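Long-range contacts in glutathione transferase gst1-6 (Anopheles dirus, PDB 1V2A), which probably catalyses the conjugation of glutathione to electrophilic halides, releasing an S-substituted glutathione and a halide ion, as a homodimeric Delta class transferase: residues Leu7-Leu17 against Phe194-Tyr205; Val92-Leu103 against Thr151-Val161. One frame throughout, in Å; residues are numbered along the deposited sequence.

Contact 1 (Leu7-Leu17 against Phe194-Tyr205); sequences LISPPCQSAIL and FSKQVADDTLAY. With GTS (glutathione sulfonic acid), chain F.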
loop_
_atom_site.group_PDB
_atom_site.type_symbol
_atom_site.label_atom_id
_atom_site.label_comp_id
_atom_site.label_asym_id
_atom_site.label_seq_id
_atom_site.Cartn_x
_atom_site.Cartn_y
_atom_site.Cartn_z
ATOM N N LEU B 7 -5.332 0.017 -20.370
ATOM C CA LEU B 7 -6.199 -1.061 -19.897
ATOM C C LEU B 7 -5.489 -2.387 -19.672
ATOM O O LEU B 7 -6.059 -3.297 -19.075
ATOM C CB LEU B 7 -7.350 -1.293 -20.879
ATOM C CG LEU B 7 -8.502 -0.293 -20.816
ATOM C CD1 LEU B 7 -9.556 -0.656 -21.848
ATOM C CD2 LEU B 7 -9.094 -0.307 -19.409
ATOM N N ILE B 8 -4.263 -2.514 -20.165
ATOM C CA ILE B 8 -3.521 -3.749 -19.980
ATOM C C ILE B 8 -2.964 -3.757 -18.563
ATOM O O ILE B 8 -2.706 -4.818 -17.982
ATOM C CB ILE B 8 -2.358 -3.876 -20.990
ATOM C CG1 ILE B 8 -2.903 -4.032 -22.412
ATOM C CG2 ILE B 8 -1.530 -5.109 -20.671
ATOM C CD1 ILE B 8 -3.706 -2.846 -22.927
ATOM N N SER B 9 -2.788 -2.556 -18.016
ATOM C CA SER B 9 -2.281 -2.369 -16.664
ATOM C C SER B 9 -3.417 -2.596 -15.661
ATOM O O SER B 9 -4.413 -1.869 -15.668
ATOM C CB SER B 9 -1.722 -0.945 -16.517
ATOM O OG SER B 9 -1.472 -0.612 -15.162
ATOM N N PRO B 10 -3.294 -3.626 -14.806
ATOM C CA PRO B 10 -4.321 -3.930 -13.806
ATOM C C PRO B 10 -4.554 -2.758 -12.831
ATOM O O PRO B 10 -5.687 -2.455 -12.474
ATOM C CB PRO B 10 -3.775 -5.187 -13.122
ATOM C CG PRO B 10 -3.018 -5.864 -14.233
ATOM C CD PRO B 10 -2.275 -4.692 -14.844
ATOM N N PRO B 11 -3.482 -2.096 -12.377
ATOM C CA PRO B 11 -3.696 -0.974 -11.459
ATOM C C PRO B 11 -4.602 0.103 -12.078
ATOM O O PRO B 11 -5.484 0.632 -11.409
ATOM C CB PRO B 11 -2.275 -0.461 -11.208
ATOM C CG PRO B 11 -1.459 -1.710 -11.308
ATOM C CD PRO B 11 -2.047 -2.399 -12.510
ATOM N N CYS B 12 -4.384 0.416 -13.354
ATOM C CA CYS B 12 -5.184 1.430 -14.054
ATOM C C CYS B 12 -6.681 1.140 -14.196
ATOM O O CYS B 12 -7.465 2.055 -14.398
ATOM C CB CYS B 12 -4.635 1.671 -15.461
ATOM S SG CYS B 12 -2.984 2.336 -15.553
ATOM N N GLN B 13 -7.089 -0.118 -14.094
ATOM C CA GLN B 13 -8.503 -0.442 -14.278
ATOM C C GLN B 13 -9.404 -0.032 -13.126
ATOM O O GLN B 13 -10.624 0.050 -13.293
ATOM C CB GLN B 13 -8.678 -1.945 -14.550
ATOM C CG GLN B 13 -7.641 -2.519 -15.499
ATOM C CD GLN B 13 -7.840 -3.999 -15.764
ATOM O OE1 GLN B 13 -8.375 -4.724 -14.928
ATOM N NE2 GLN B 13 -7.393 -4.458 -16.932
ATOM N N SER B 14 -8.816 0.219 -11.959
ATOM C CA SER B 14 -9.594 0.613 -10.787
ATOM C C SER B 14 -10.322 1.939 -11.008
ATOM O O SER B 14 -11.536 2.021 -10.826
ATOM C CB SER B 14 -8.681 0.731 -9.559
ATOM O OG SER B 14 -8.040 -0.500 -9.285
ATOM N N ALA B 15 -9.573 2.969 -11.391
ATOM C CA ALA B 15 -10.134 4.298 -11.630
ATOM C C ALA B 15 -11.135 4.300 -12.792
ATOM O O ALA B 15 -12.088 5.083 -12.803
ATOM C CB ALA B 15 -9.009 5.295 -11.897
ATOM N N ILE B 16 -10.910 3.427 -13.768
ATOM C CA ILE B 16 -11.804 3.305 -14.912
ATOM C C ILE B 16 -13.163 2.786 -14.425
ATOM O O ILE B 16 -14.202 3.388 -14.681
ATOM C CB ILE B 16 -11.241 2.309 -15.960
ATOM C CG1 ILE B 16 -9.958 2.865 -16.581
ATOM C CG2 ILE B 16 -12.286 2.024 -17.026
ATOM C CD1 ILE B 16 -10.121 4.210 -17.270
ATOM N N LEU B 17 -13.147 1.660 -13.724
ATOM C CA LEU B 17 -14.377 1.073 -13.217
ATOM C C LEU B 17 -15.086 2.026 -12.259
ATOM O O LEU B 17 -16.281 2.298 -12.393
ATOM C CB LEU B 17 -14.068 -0.256 -12.516
ATOM C CG LEU B 17 -14.410 -1.574 -13.227
ATOM C CD1 LEU B 17 -14.478 -1.385 -14.718
ATOM C CD2 LEU B 17 -13.377 -2.631 -12.858
ATOM N N PHE B 194 -16.356 -3.720 -20.824
ATOM C CA PHE B 194 -15.062 -3.290 -20.298
ATOM C C PHE B 194 -14.077 -4.418 -20.555
ATOM O O PHE B 194 -13.021 -4.222 -21.160
ATOM C CB PHE B 194 -15.155 -3.026 -18.787
ATOM C CG PHE B 194 -13.819 -2.797 -18.125
ATOM C CD1 PHE B 194 -13.072 -1.660 -18.408
ATOM C CD2 PHE B 194 -13.300 -3.732 -17.242
ATOM C CE1 PHE B 194 -11.818 -1.460 -17.819
ATOM C CE2 PHE B 194 -12.054 -3.545 -16.651
ATOM C CZ PHE B 194 -11.314 -2.404 -16.943
ATOM N N SER B 195 -14.449 -5.606 -20.098
ATOM C CA SER B 195 -13.625 -6.789 -20.262
ATOM C C SER B 195 -13.240 -6.998 -21.729
ATOM O O SER B 195 -12.105 -7.384 -22.036
ATOM C CB SER B 195 -14.378 -8.006 -19.738
ATOM O OG SER B 195 -13.564 -9.159 -19.807
ATOM N N LYS B 196 -14.186 -6.751 -22.635
ATOM C CA LYS B 196 -13.917 -6.906 -24.059
ATOM C C LYS B 196 -13.035 -5.763 -24.545
ATOM O O LYS B 196 -12.255 -5.917 -25.492
ATOM C CB LYS B 196 -15.225 -6.944 -24.851
ATOM C CG LYS B 196 -15.455 -8.280 -25.544
ATOM C CD LYS B 196 -16.928 -8.549 -25.856
ATOM C CE LYS B 196 -17.778 -8.529 -24.588
ATOM N NZ LYS B 196 -17.158 -9.330 -23.483
ATOM N N GLN B 197 -13.142 -4.613 -23.888
ATOM C CA GLN B 197 -12.322 -3.481 -24.281
ATOM C C GLN B 197 -10.893 -3.777 -23.854
ATOM O O GLN B 197 -9.934 -3.374 -24.523
ATOM C CB GLN B 197 -12.809 -2.198 -23.618
ATOM C CG GLN B 197 -12.148 -0.967 -24.203
ATOM C CD GLN B 197 -12.340 -0.889 -25.706
ATOM O OE1 GLN B 197 -13.463 -0.930 -26.194
ATOM N NE2 GLN B 197 -11.241 -0.776 -26.447
ATOM N N VAL B 198 -10.755 -4.486 -22.738
ATOM C CA VAL B 198 -9.435 -4.845 -22.249
ATOM C C VAL B 198 -8.837 -5.796 -23.269
ATOM O O VAL B 198 -7.720 -5.586 -23.748
ATOM C CB VAL B 198 -9.496 -5.544 -20.871
ATOM C CG1 VAL B 198 -8.124 -6.100 -20.505
ATOM C CG2 VAL B 198 -9.941 -4.559 -19.806
ATOM N N ALA B 199 -9.600 -6.832 -23.610
ATOM C CA ALA B 199 -9.169 -7.825 -24.590
ATOM C C ALA B 199 -8.670 -7.170 -25.872
ATOM O O ALA B 199 -7.575 -7.469 -26.350
ATOM C CB ALA B 199 -10.316 -8.780 -24.910
ATOM N N ASP B 200 -9.473 -6.274 -26.429
ATOM C CA ASP B 200 -9.101 -5.591 -27.662
ATOM C C ASP B 200 -7.792 -4.846 -27.520
ATOM O O ASP B 200 -6.903 -4.973 -28.362
ATOM C CB ASP B 200 -10.206 -4.628 -28.087
ATOM C CG ASP B 200 -11.470 -5.352 -28.513
ATOM O OD1 ASP B 200 -11.485 -6.604 -28.495
ATOM O OD2 ASP B 200 -12.449 -4.669 -28.868
ATOM N N ASP B 201 -7.670 -4.068 -26.453
ATOM C CA ASP B 201 -6.449 -3.318 -26.206
ATOM C C ASP B 201 -5.233 -4.214 -26.030
ATOM O O ASP B 201 -4.166 -3.941 -26.583
ATOM C CB ASP B 201 -6.615 -2.448 -24.966
ATOM C CG ASP B 201 -7.458 -1.237 -25.230
ATOM O OD1 ASP B 201 -8.249 -1.277 -26.192
ATOM O OD2 ASP B 201 -7.331 -0.249 -24.474
ATOM N N THR B 202 -5.382 -5.282 -25.256
ATOM C CA THR B 202 -4.253 -6.179 -25.040
ATOM C C THR B 202 -3.802 -6.765 -26.368
ATOM O O THR B 202 -2.614 -6.996 -26.581
ATOM C CB THR B 202 -4.610 -7.332 -24.117
ATOM O OG1 THR B 202 -5.513 -8.210 -24.795
ATOM C CG2 THR B 202 -5.263 -6.812 -22.851
ATOM N N LEU B 203 -4.753 -7.013 -27.258
ATOM C CA LEU B 203 -4.415 -7.564 -28.562
ATOM C C LEU B 203 -3.744 -6.465 -29.386
ATOM O O LEU B 203 -2.740 -6.699 -30.052
ATOM C CB LEU B 203 -5.676 -8.063 -29.272
ATOM C CG LEU B 203 -5.593 -9.441 -29.934
ATOM C CD1 LEU B 203 -6.884 -9.722 -30.671
ATOM C CD2 LEU B 203 -4.412 -9.496 -30.887
ATOM N N ALA B 204 -4.298 -5.261 -29.329
ATOM C CA ALA B 204 -3.742 -4.137 -30.067
ATOM C C ALA B 204 -2.361 -3.781 -29.528
ATOM O O ALA B 204 -1.536 -3.205 -30.241
ATOM C CB ALA B 204 -4.669 -2.938 -29.970
ATOM N N TYR B 205 -2.107 -4.115 -28.267
ATOM C CA TYR B 205 -0.806 -3.829 -27.681
ATOM C C TYR B 205 0.189 -4.885 -28.140
ATOM O O TYR B 205 1.254 -4.562 -28.663
ATOM C CB TYR B 205 -0.871 -3.828 -26.152
ATOM C CG TYR B 205 0.462 -3.516 -25.492
ATOM C CD1 TYR B 205 0.669 -3.777 -24.139
ATOM C CD2 TYR B 205 1.520 -2.971 -26.225
ATOM C CE1 TYR B 205 1.897 -3.507 -23.533
ATOM C CE2 TYR B 205 2.748 -2.699 -25.630
ATOM C CZ TYR B 205 2.929 -2.972 -24.284
ATOM O OH TYR B 205 4.146 -2.723 -23.693
HETATM N N1 GTS F . 1.232 1.117 -7.151
HETATM C CA1 GTS F . 1.045 1.695 -8.452
HETATM C C1 GTS F . -0.434 1.971 -8.557
HETATM O O11 GTS F . -0.775 2.930 -9.224
HETATM O O12 GTS F . -1.243 1.246 -7.960
HETATM C CB1 GTS F . 1.544 0.704 -9.478
HETATM C CG1 GTS F . 1.418 1.186 -10.936
HETATM C CD1 GTS F . 2.549 0.662 -11.805
HETATM O OE1 GTS F . 3.456 -0.054 -11.350
HETATM N N2 GTS F . 2.457 1.034 -13.080
HETATM C CA2 GTS F . 3.456 0.607 -14.067
HETATM C C2 GTS F . 4.235 1.788 -14.538
HETATM O O2 GTS F . 3.668 2.862 -14.773
HETATM C CB2 GTS F . 2.874 -0.024 -15.328
HETATM S SG2 GTS F . 1.902 -1.558 -15.171
HETATM O O1S GTS F . 0.753 -1.409 -14.337
HETATM O O2S GTS F . 1.492 -1.893 -16.486
HETATM O O3S GTS F . 2.712 -2.612 -14.630
HETATM N N3 GTS F . 5.534 1.567 -14.682
HETATM C CA3 GTS F . 6.406 2.610 -15.141
HETATM C C3 GTS F . 7.595 2.750 -14.262
HETATM O O31 GTS F . 8.403 3.605 -14.593
HETATM O O32 GTS F . 7.697 1.999 -13.279
#
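Phe194 turns its ring toward Leu7 and Leu17 because CG stands anti to the backbone N (chi1 171°). Leu7 has CG anti to its own carbonyl carbon (chi1 -78°), which carries both methyl groups to helix 194-205. CD2 of Leu7 lies 3.4 Å from CE1 of Phe194, and CD1 packs on CG of Gln197. Leu17 lays CD1 over the centre of the Phe194 ring in a CH-pi contact, 3.6 Å from the centroid. The opposite face of the ring is met by CG2 of Val198, offset toward the rim. CB of Gln13 sits at the ring edge, 3.6 Å from CZ of Phe194. No hydrogen bond crosses between the segments. Here the last helix of the chain packs against the thioredoxin-like N-terminal domain of the GST fold, whose loop before helix 13-22 lines part of the ligand pocket with Ser9 and Pro11. In that loop Ser9 OG donates to O1S of glutathione sulfonic acid at 2.5 Å. The ligand is also hydrogen-bonded to Ser64, Ile51 and Glu63. Gln13 braces the same loop: its NE2 donates to Leu7 O at 2.8 Å, with the acceptor in the amide plane. The methyl groups of Val198 pack against both atoms of this bond. Farther along, CG1 of Ile8 lies 3.7 Å from CG2 of Thr202. CD1 of Ile8 rests on CB of Asp201 at 3.6 Å.

Contact 2 (Val92-Leu103 against Thr151-Val161); sequences VNQRLFFDIGTL and TVADICLLGTV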
loop_
_atom_site.group_PDB
_atom_site.type_symbol
_atom_site.label_atom_id
_atom_site.label_comp_id
_atom_site.label_asym_id
_atom_site.label_seq_id
_atom_site.Cartn_x
_atom_site.Cartn_y
_atom_site.Cartn_z
ATOM N N VAL B 92 -11.742 -1.740 5.015
ATOM C CA VAL B 92 -11.527 -1.348 3.631
ATOM C C VAL B 92 -10.064 -0.969 3.483
ATOM O O VAL B 92 -9.356 -1.501 2.624
ATOM C CB VAL B 92 -12.423 -0.140 3.247
ATOM C CG1 VAL B 92 -12.232 0.214 1.784
ATOM C CG2 VAL B 92 -13.889 -0.478 3.504
ATOM N N ASN B 93 -9.601 -0.061 4.338
ATOM C CA ASN B 93 -8.206 0.362 4.286
ATOM C C ASN B 93 -7.264 -0.817 4.391
ATOM O O ASN B 93 -6.305 -0.915 3.623
ATOM C CB ASN B 93 -7.888 1.352 5.401
ATOM C CG ASN B 93 -8.313 2.756 5.057
ATOM O OD1 ASN B 93 -8.634 3.052 3.907
ATOM N ND2 ASN B 93 -8.305 3.633 6.046
ATOM N N GLN B 94 -7.529 -1.711 5.340
ATOM C CA GLN B 94 -6.676 -2.878 5.518
ATOM C C GLN B 94 -6.674 -3.754 4.270
ATOM O O GLN B 94 -5.612 -4.199 3.828
ATOM C CB GLN B 94 -7.119 -3.690 6.731
ATOM C CG GLN B 94 -6.318 -4.970 6.933
ATOM C CD GLN B 94 -6.894 -6.144 6.167
ATOM O OE1 GLN B 94 -6.218 -6.758 5.337
ATOM N NE2 GLN B 94 -8.157 -6.464 6.443
ATOM N N ARG B 95 -7.854 -3.994 3.697
ATOM C CA ARG B 95 -7.949 -4.820 2.499
ATOM C C ARG B 95 -7.211 -4.162 1.326
ATOM O O ARG B 95 -6.703 -4.855 0.437
ATOM C CB ARG B 95 -9.408 -5.051 2.092
ATOM C CG ARG B 95 -10.358 -5.542 3.183
ATOM C CD ARG B 95 -10.014 -6.903 3.758
ATOM N NE ARG B 95 -11.221 -7.606 4.187
ATOM C CZ ARG B 95 -11.285 -8.457 5.208
ATOM N NH1 ARG B 95 -10.204 -8.719 5.933
ATOM N NH2 ARG B 95 -12.429 -9.060 5.496
ATOM N N LEU B 96 -7.167 -2.828 1.312
ATOM C CA LEU B 96 -6.474 -2.124 0.243
ATOM C C LEU B 96 -4.962 -2.319 0.386
ATOM O O LEU B 96 -4.260 -2.478 -0.605
ATOM C CB LEU B 96 -6.805 -0.620 0.259
ATOM C CG LEU B 96 -8.204 -0.146 -0.157
ATOM C CD1 LEU B 96 -8.327 1.356 0.083
ATOM C CD2 LEU B 96 -8.462 -0.461 -1.621
ATOM N N PHE B 97 -4.460 -2.296 1.617
ATOM C CA PHE B 97 -3.035 -2.490 1.835
ATOM C C PHE B 97 -2.673 -3.952 1.664
ATOM O O PHE B 97 -1.517 -4.304 1.428
ATOM C CB PHE B 97 -2.611 -1.954 3.208
ATOM C CG PHE B 97 -2.491 -0.451 3.240
ATOM C CD1 PHE B 97 -3.562 0.340 3.635
ATOM C CD2 PHE B 97 -1.326 0.171 2.805
ATOM C CE1 PHE B 97 -3.482 1.738 3.596
ATOM C CE2 PHE B 97 -1.231 1.564 2.756
ATOM C CZ PHE B 97 -2.313 2.351 3.154
ATOM N N PHE B 98 -3.693 -4.793 1.759
ATOM C CA PHE B 98 -3.548 -6.225 1.557
ATOM C C PHE B 98 -3.323 -6.425 0.055
ATOM O O PHE B 98 -2.513 -7.247 -0.374
ATOM C CB PHE B 98 -4.838 -6.936 1.978
ATOM C CG PHE B 98 -4.966 -8.327 1.434
ATOM C CD1 PHE B 98 -4.205 -9.366 1.958
ATOM C CD2 PHE B 98 -5.832 -8.596 0.379
ATOM C CE1 PHE B 98 -4.309 -10.653 1.437
ATOM C CE2 PHE B 98 -5.941 -9.869 -0.143
ATOM C CZ PHE B 98 -5.181 -10.901 0.382
ATOM N N ASP B 99 -4.044 -5.638 -0.735
ATOM C CA ASP B 99 -3.969 -5.706 -2.184
ATOM C C ASP B 99 -2.613 -5.310 -2.727
ATOM O O ASP B 99 -1.940 -6.099 -3.395
ATOM C CB ASP B 99 -5.037 -4.798 -2.797
ATOM C CG ASP B 99 -5.190 -5.006 -4.285
ATOM O OD1 ASP B 99 -5.398 -6.160 -4.701
ATOM O OD2 ASP B 99 -5.108 -4.020 -5.040
ATOM N N ILE B 100 -2.205 -4.085 -2.439
ATOM C CA ILE B 100 -0.944 -3.597 -2.947
ATOM C C ILE B 100 0.266 -4.324 -2.384
ATOM O O ILE B 100 1.207 -4.616 -3.129
ATOM C CB ILE B 100 -0.783 -2.076 -2.696
ATOM C CG1 ILE B 100 0.426 -1.564 -3.474
ATOM C CG2 ILE B 100 -0.610 -1.784 -1.209
ATOM C CD1 ILE B 100 0.689 -0.079 -3.325
ATOM N N GLY B 101 0.242 -4.624 -1.083
ATOM C CA GLY B 101 1.373 -5.282 -0.457
ATOM C C GLY B 101 1.337 -6.784 -0.233
ATOM O O GLY B 101 2.331 -7.362 0.199
ATOM N N THR B 102 0.217 -7.437 -0.509
ATOM C CA THR B 102 0.168 -8.874 -0.291
ATOM C C THR B 102 -0.213 -9.660 -1.528
ATOM O O THR B 102 0.621 -10.358 -2.098
ATOM C CB THR B 102 -0.817 -9.241 0.835
ATOM O OG1 THR B 102 -0.396 -8.619 2.055
ATOM C CG2 THR B 102 -0.872 -10.758 1.031
ATOM N N LEU B 103 -1.468 -9.526 -1.949
ATOM C CA LEU B 103 -1.977 -10.260 -3.104
ATOM C C LEU B 103 -1.415 -9.858 -4.452
ATOM O O LEU B 103 -0.874 -10.694 -5.165
ATOM C CB LEU B 103 -3.506 -10.179 -3.143
ATOM C CG LEU B 103 -4.246 -11.009 -4.205
ATOM C CD1 LEU B 103 -3.651 -12.404 -4.321
ATOM C CD2 LEU B 103 -5.709 -11.101 -3.824
ATOM N N THR B 151 -17.376 -1.817 -2.067
ATOM C CA THR B 151 -16.590 -0.658 -1.670
ATOM C C THR B 151 -15.419 -0.569 -2.645
ATOM O O THR B 151 -15.303 -1.389 -3.556
ATOM C CB THR B 151 -16.036 -0.796 -0.223
ATOM O OG1 THR B 151 -15.115 -1.892 -0.148
ATOM C CG2 THR B 151 -17.168 -1.033 0.760
ATOM N N VAL B 152 -14.559 0.424 -2.465
ATOM C CA VAL B 152 -13.404 0.571 -3.335
ATOM C C VAL B 152 -12.473 -0.628 -3.209
ATOM O O VAL B 152 -11.596 -0.839 -4.051
ATOM C CB VAL B 152 -12.621 1.838 -2.989
ATOM C CG1 VAL B 152 -13.459 3.057 -3.323
ATOM C CG2 VAL B 152 -12.279 1.842 -1.522
ATOM N N ALA B 153 -12.660 -1.409 -2.147
ATOM C CA ALA B 153 -11.839 -2.586 -1.912
ATOM C C ALA B 153 -12.128 -3.625 -2.974
ATOM O O ALA B 153 -11.219 -4.217 -3.551
ATOM C CB ALA B 153 -12.133 -3.161 -0.545
ATOM N N ASP B 154 -13.412 -3.835 -3.227
ATOM C CA ASP B 154 -13.857 -4.806 -4.206
ATOM C C ASP B 154 -13.341 -4.468 -5.593
ATOM O O ASP B 154 -12.863 -5.344 -6.309
ATOM C CB ASP B 154 -15.379 -4.851 -4.211
ATOM C CG ASP B 154 -15.942 -5.357 -2.906
ATOM O OD1 ASP B 154 -15.841 -6.574 -2.658
ATOM O OD2 ASP B 154 -16.477 -4.540 -2.124
ATOM N N ILE B 155 -13.439 -3.196 -5.973
ATOM C CA ILE B 155 -12.978 -2.765 -7.284
ATOM C C ILE B 155 -11.484 -3.009 -7.516
ATOM O O ILE B 155 -11.100 -3.491 -8.585
ATOM C CB ILE B 155 -13.281 -1.274 -7.520
ATOM C CG1 ILE B 155 -14.801 -1.060 -7.583
ATOM C CG2 ILE B 155 -12.605 -0.803 -8.800
ATOM C CD1 ILE B 155 -15.220 0.368 -7.851
ATOM N N CYS B 156 -10.653 -2.672 -6.531
ATOM C CA CYS B 156 -9.199 -2.869 -6.648
ATOM C C CYS B 156 -8.810 -4.349 -6.650
ATOM O O CYS B 156 -7.944 -4.768 -7.420
ATOM C CB CYS B 156 -8.448 -2.178 -5.499
ATOM S SG CYS B 156 -8.624 -0.375 -5.409
ATOM N N LEU B 157 -9.436 -5.133 -5.780
ATOM C CA LEU B 157 -9.136 -6.560 -5.694
ATOM C C LEU B 157 -9.637 -7.318 -6.925
ATOM O O LEU B 157 -9.122 -8.392 -7.264
ATOM C CB LEU B 157 -9.754 -7.146 -4.420
ATOM C CG LEU B 157 -9.050 -6.718 -3.125
ATOM C CD1 LEU B 157 -9.859 -7.132 -1.911
ATOM C CD2 LEU B 157 -7.655 -7.338 -3.100
ATOM N N LEU B 158 -10.649 -6.760 -7.583
ATOM C CA LEU B 158 -11.195 -7.371 -8.781
ATOM C C LEU B 158 -10.162 -7.203 -9.893
ATOM O O LEU B 158 -10.000 -8.074 -10.737
ATOM C CB LEU B 158 -12.508 -6.692 -9.176
ATOM C CG LEU B 158 -12.974 -6.958 -10.611
ATOM C CD1 LEU B 158 -13.204 -8.460 -10.808
ATOM C CD2 LEU B 158 -14.247 -6.163 -10.883
ATOM N N GLY B 159 -9.453 -6.081 -9.887
ATOM C CA GLY B 159 -8.444 -5.871 -10.908
ATOM C C GLY B 159 -7.316 -6.858 -10.685
ATOM O O GLY B 159 -6.843 -7.518 -11.605
ATOM N N THR B 160 -6.907 -6.970 -9.431
ATOM C CA THR B 160 -5.830 -7.854 -9.031
ATOM C C THR B 160 -6.081 -9.323 -9.317
ATOM O O THR B 160 -5.197 -10.020 -9.798
ATOM C CB THR B 160 -5.555 -7.692 -7.537
ATOM O OG1 THR B 160 -5.140 -6.341 -7.292
ATOM C CG2 THR B 160 -4.475 -8.662 -7.074
ATOM N N VAL B 161 -7.285 -9.798 -9.021
ATOM C CA VAL B 161 -7.589 -11.206 -9.236
ATOM C C VAL B 161 -7.715 -11.621 -10.698
ATOM O O VAL B 161 -7.255 -12.694 -11.060
ATOM C CB VAL B 161 -8.864 -11.621 -8.474
ATOM C CG1 VAL B 161 -9.148 -13.100 -8.689
ATOM C CG2 VAL B 161 -8.682 -11.337 -6.993
HETATM O O HOH W 1 -5.721 -3.337 -7.751
#
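Asp99 and Thr160 form a buried polar link in an otherwise largely apolar interface. Thr160 OG1 donates to the syn lone pair of Asp99 OD1 at 2.6 Å. OD2 of Asp99 accepts from a water at 2.9 Å, which also donates to Cys156 O. Tyr65 OH is also hydrogen-bonded to OD2, so several partners fix the carboxylate. With CG anti to the backbone N (chi1 -169°), Asp99 extends its carboxylate alongside Thr160, the two side chains pointing opposite ways. The helices run nearly parallel, their axes 13° apart and 9.2 Å at closest approach. They belong to the all-helical C-terminal domain of the GST fold. Thr151 and Asp154 form a capping box at the start of helix 152-162: Thr151 OG1 accepts from Ala153 N, and Asp154 OD2 accepts from Thr151 N. Val92 meets this end, its CG1 3.7 Å from CG2 of Val152. One turn on, CD2 of Leu96 packs on SG of Cys156 at 3.8 Å. CD2 of Leu157 reaches the edge of the Phe98 ring, 4.1 Å from CD2 of Phe98. Beyond Asp99, Leu103 CG rests on Thr160 CG2 at 3.7 Å. On another side of helix 86-115, Phe97 stacks on Phe97 of the second subunit.

Overall arrangement
From the N terminus, strand 2-5 leads into residues 7-17, the first half of contact 1. The chain then completes the four-stranded sheet and passes into the helical domain. Helix 86-115 supplies the first half of contact 2, and helix 152-162 closes that shorter loop. Only near the C terminus does helix 191-206 return to residues 7-17, closing the long loop of contact 1 around contact 2. Contact 1 thus ties the last helix to the thioredoxin-like domain, while contact 2 joins two helices of the C-terminal domain. Their centres are 18 Å apart. They meet where Ser14 and Leu17 pack on Ile155, Cys156 and Leu158, joining the domains.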